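Local atomic coordinates of pilin (PDB entry 3GLD), a protein that forms the covalently linked backbone of the bacterial pilus, through which the cells adhere to host cells, aggregate and build biofilms. Residues A[88-93]-A[98-103]. The protein carries 2 engineered substitutions. Sequence-based numbering, arbitrary orientation.
Sequences SEVTFE and YYYKVT
The hydroxyl of Tyr-98 is held from more than one direction where it reaches the loop 88-93: it hydrogen-bonds to the backbone O of Lys-94, and one water ties it to the chain at Glu-93. That water accepts the N-H of Glu-93 at 2.7 Å from its N, and in turn donates a weak bond to Tyr-98 OH, 3.3 Å away. Beside this polar end, the aromatic part of the same tyrosine takes the edge of Phe-92. The two rings form an edge-to-face pair, centroids 4.7 Å apart and planes at 57°, a tilted T rather than an upright one. Phe-92 CD1 does the touching: it stands 3.6 Å above the centre of the Tyr-98 ring, and its neighbour CE1 lies nearer the CG end. With CG anti to the carbonyl carbon (chi1 -58°), Phe-92 sends its ring inward from the loop, and the side chains of Phe-92 and Tyr-98 lie alongside each other, pointing opposite ways. Farther along the same edge comes Tyr-100, two residues further along the strand that carries Tyr-98; its OH lies near the plane of the phenylalanine ring, 3.6 Å from CE1. This hydroxyl is hydrogen-bonded to the backbone O of Val-59. Val-90 CG1 covers one face of Phe-92 toward the rim, 3.4 Å above the plane. Around this group, Phe-56 stacks on Tyr-98, Phe-87 meets Tyr-100 edge to face, and Val-126 and Ala-137 also pack against Phe-92. The contact thus joins the loop between strands 80-86 and 96-104 to the second of these strands within the N-terminal domain. No direct hydrogen bond crosses it; aromatic packing carries the join, while the hydroxyls of the two buried tyrosines find backbone carbonyls beyond the two segments and the water supplies a modest polar link.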
loop_
_atom_site.group_PDB
_atom_site.type_symbol
_atom_site.label_atom_id
_atom_site.label_comp_id
_atom_site.label_asym_id
_atom_site.label_seq_id
_atom_site.Cartn_x
_atom_site.Cartn_y
_atom_site.Cartn_z
ATOM N N SER A 88 -24.892 -1.171 -18.996
ATOM C CA SER A 88 -25.631 -1.886 -20.063
ATOM C C SER A 88 -27.087 -2.182 -19.711
ATOM O O SER A 88 -27.933 -2.276 -20.602
ATOM C CB SER A 88 -24.905 -3.177 -20.473
ATOM O OG SER A 88 -24.801 -4.085 -19.379
ATOM N N GLU A 89 -27.397 -2.318 -18.423
ATOM C CA GLU A 89 -28.784 -2.543 -18.024
ATOM C C GLU A 89 -29.525 -1.296 -17.550
ATOM O O GLU A 89 -30.712 -1.367 -17.195
ATOM C CB GLU A 89 -28.876 -3.658 -16.996
ATOM C CG GLU A 89 -28.417 -4.991 -17.563
ATOM C CD GLU A 89 -28.604 -6.131 -16.604
ATOM O OE1 GLU A 89 -29.775 -6.460 -16.305
ATOM O OE2 GLU A 89 -27.577 -6.701 -16.149
ATOM N N VAL A 90 -28.844 -0.155 -17.552
ATOM C CA VAL A 90 -29.486 1.091 -17.142
ATOM C C VAL A 90 -30.508 1.533 -18.201
ATOM O O VAL A 90 -30.199 1.606 -19.386
ATOM C CB VAL A 90 -28.463 2.218 -16.861
ATOM C CG1 VAL A 90 -29.192 3.545 -16.586
ATOM C CG2 VAL A 90 -27.588 1.855 -15.674
ATOM N N THR A 91 -31.735 1.799 -17.773
ATOM C CA THR A 91 -32.738 2.334 -18.695
ATOM C C THR A 91 -32.668 3.868 -18.713
ATOM O O THR A 91 -32.960 4.516 -17.703
ATOM C CB THR A 91 -34.164 1.872 -18.330
ATOM O OG1 THR A 91 -34.157 0.465 -18.087
ATOM C CG2 THR A 91 -35.137 2.180 -19.476
ATOM N N PHE A 92 -32.250 4.421 -19.855
ATOM C CA PHE A 92 -32.341 5.867 -20.135
ATOM C C PHE A 92 -33.568 6.139 -21.011
ATOM O O PHE A 92 -33.649 5.660 -22.137
ATOM C CB PHE A 92 -31.074 6.372 -20.838
ATOM C CG PHE A 92 -29.809 6.127 -20.058
ATOM C CD1 PHE A 92 -29.510 6.895 -18.929
ATOM C CD2 PHE A 92 -28.924 5.124 -20.443
ATOM C CE1 PHE A 92 -28.342 6.683 -18.196
ATOM C CE2 PHE A 92 -27.741 4.889 -19.720
ATOM C CZ PHE A 92 -27.447 5.680 -18.589
ATOM N N GLU A 93 -34.517 6.905 -20.489
ATOM C CA GLU A 93 -35.792 7.108 -21.171
ATOM C C GLU A 93 -35.694 8.026 -22.387
ATOM O O GLU A 93 -36.450 7.863 -23.331
ATOM C CB GLU A 93 -36.878 7.582 -20.200
ATOM C CG GLU A 93 -37.170 6.595 -19.039
ATOM C CD GLU A 93 -37.892 5.303 -19.478
ATOM O OE1 GLU A 93 -38.636 5.318 -20.484
ATOM O OE2 GLU A 93 -37.729 4.267 -18.795
ATOM N N TYR A 98 -26.371 12.471 -18.846
ATOM C CA TYR A 98 -26.701 11.976 -17.520
ATOM C C TYR A 98 -25.458 12.037 -16.612
ATOM O O TYR A 98 -24.403 11.452 -16.944
ATOM C CB TYR A 98 -27.255 10.559 -17.619
ATOM C CG TYR A 98 -28.606 10.495 -18.329
ATOM C CD1 TYR A 98 -28.704 10.632 -19.711
ATOM C CD2 TYR A 98 -29.785 10.322 -17.606
ATOM C CE1 TYR A 98 -29.947 10.576 -20.353
ATOM C CE2 TYR A 98 -31.039 10.280 -18.249
ATOM C CZ TYR A 98 -31.095 10.401 -19.611
ATOM O OH TYR A 98 -32.311 10.354 -20.237
ATOM N N TYR A 99 -25.615 12.746 -15.490
ATOM C CA TYR A 99 -24.508 13.082 -14.585
ATOM C C TYR A 99 -24.365 12.149 -13.387
ATOM O O TYR A 99 -25.333 11.836 -12.695
ATOM C CB TYR A 99 -24.629 14.523 -14.088
ATOM C CG TYR A 99 -24.279 15.531 -15.145
ATOM C CD1 TYR A 99 -25.114 15.717 -16.240
ATOM C CD2 TYR A 99 -23.110 16.299 -15.062
ATOM C CE1 TYR A 99 -24.818 16.631 -17.217
ATOM C CE2 TYR A 99 -22.800 17.224 -16.048
ATOM C CZ TYR A 99 -23.673 17.380 -17.126
ATOM O OH TYR A 99 -23.427 18.266 -18.137
ATOM N N TYR A 100 -23.134 11.704 -13.164
ATOM C CA TYR A 100 -22.812 10.869 -12.022
ATOM C C TYR A 100 -21.559 11.406 -11.335
ATOM O O TYR A 100 -20.810 12.195 -11.913
ATOM C CB TYR A 100 -22.516 9.438 -12.458
ATOM C CG TYR A 100 -23.644 8.690 -13.105
ATOM C CD1 TYR A 100 -23.922 8.852 -14.473
ATOM C CD2 TYR A 100 -24.437 7.822 -12.365
ATOM C CE1 TYR A 100 -24.972 8.164 -15.084
ATOM C CE2 TYR A 100 -25.473 7.125 -12.960
ATOM C CZ TYR A 100 -25.736 7.302 -14.322
ATOM O OH TYR A 100 -26.755 6.605 -14.927
ATOM N N LYS A 101 -21.303 10.919 -10.125
ATOM C CA LYS A 101 -20.042 11.184 -9.437
ATOM C C LYS A 101 -19.411 9.847 -9.088
ATOM O O LYS A 101 -20.108 8.940 -8.629
ATOM C CB LYS A 101 -20.271 11.994 -8.162
ATOM C CG LYS A 101 -20.843 13.369 -8.395
ATOM C CD LYS A 101 -20.302 14.372 -7.371
ATOM C CE LYS A 101 -20.878 15.765 -7.640
ATOM N NZ LYS A 101 -21.012 16.584 -6.404
ATOM N N VAL A 102 -18.107 9.736 -9.330
ATOM C CA VAL A 102 -17.348 8.527 -9.044
ATOM C C VAL A 102 -16.303 8.836 -7.968
ATOM O O VAL A 102 -15.516 9.775 -8.129
ATOM C CB VAL A 102 -16.637 8.007 -10.293
ATOM C CG1 VAL A 102 -15.714 6.816 -9.947
ATOM C CG2 VAL A 102 -17.664 7.598 -11.351
ATOM N N THR A 103 -16.318 8.051 -6.889
ATOM C CA THR A 103 -15.396 8.229 -5.755
ATOM C C THR A 103 -14.763 6.888 -5.341
ATOM O O THR A 103 -15.261 5.813 -5.700
ATOM C CB THR A 103 -16.085 8.866 -4.528
ATOM O OG1 THR A 103 -17.258 8.115 -4.185
ATOM C CG2 THR A 103 -16.469 10.337 -4.799
HETATM O O HOH W 1 -33.847 8.227 -18.195
#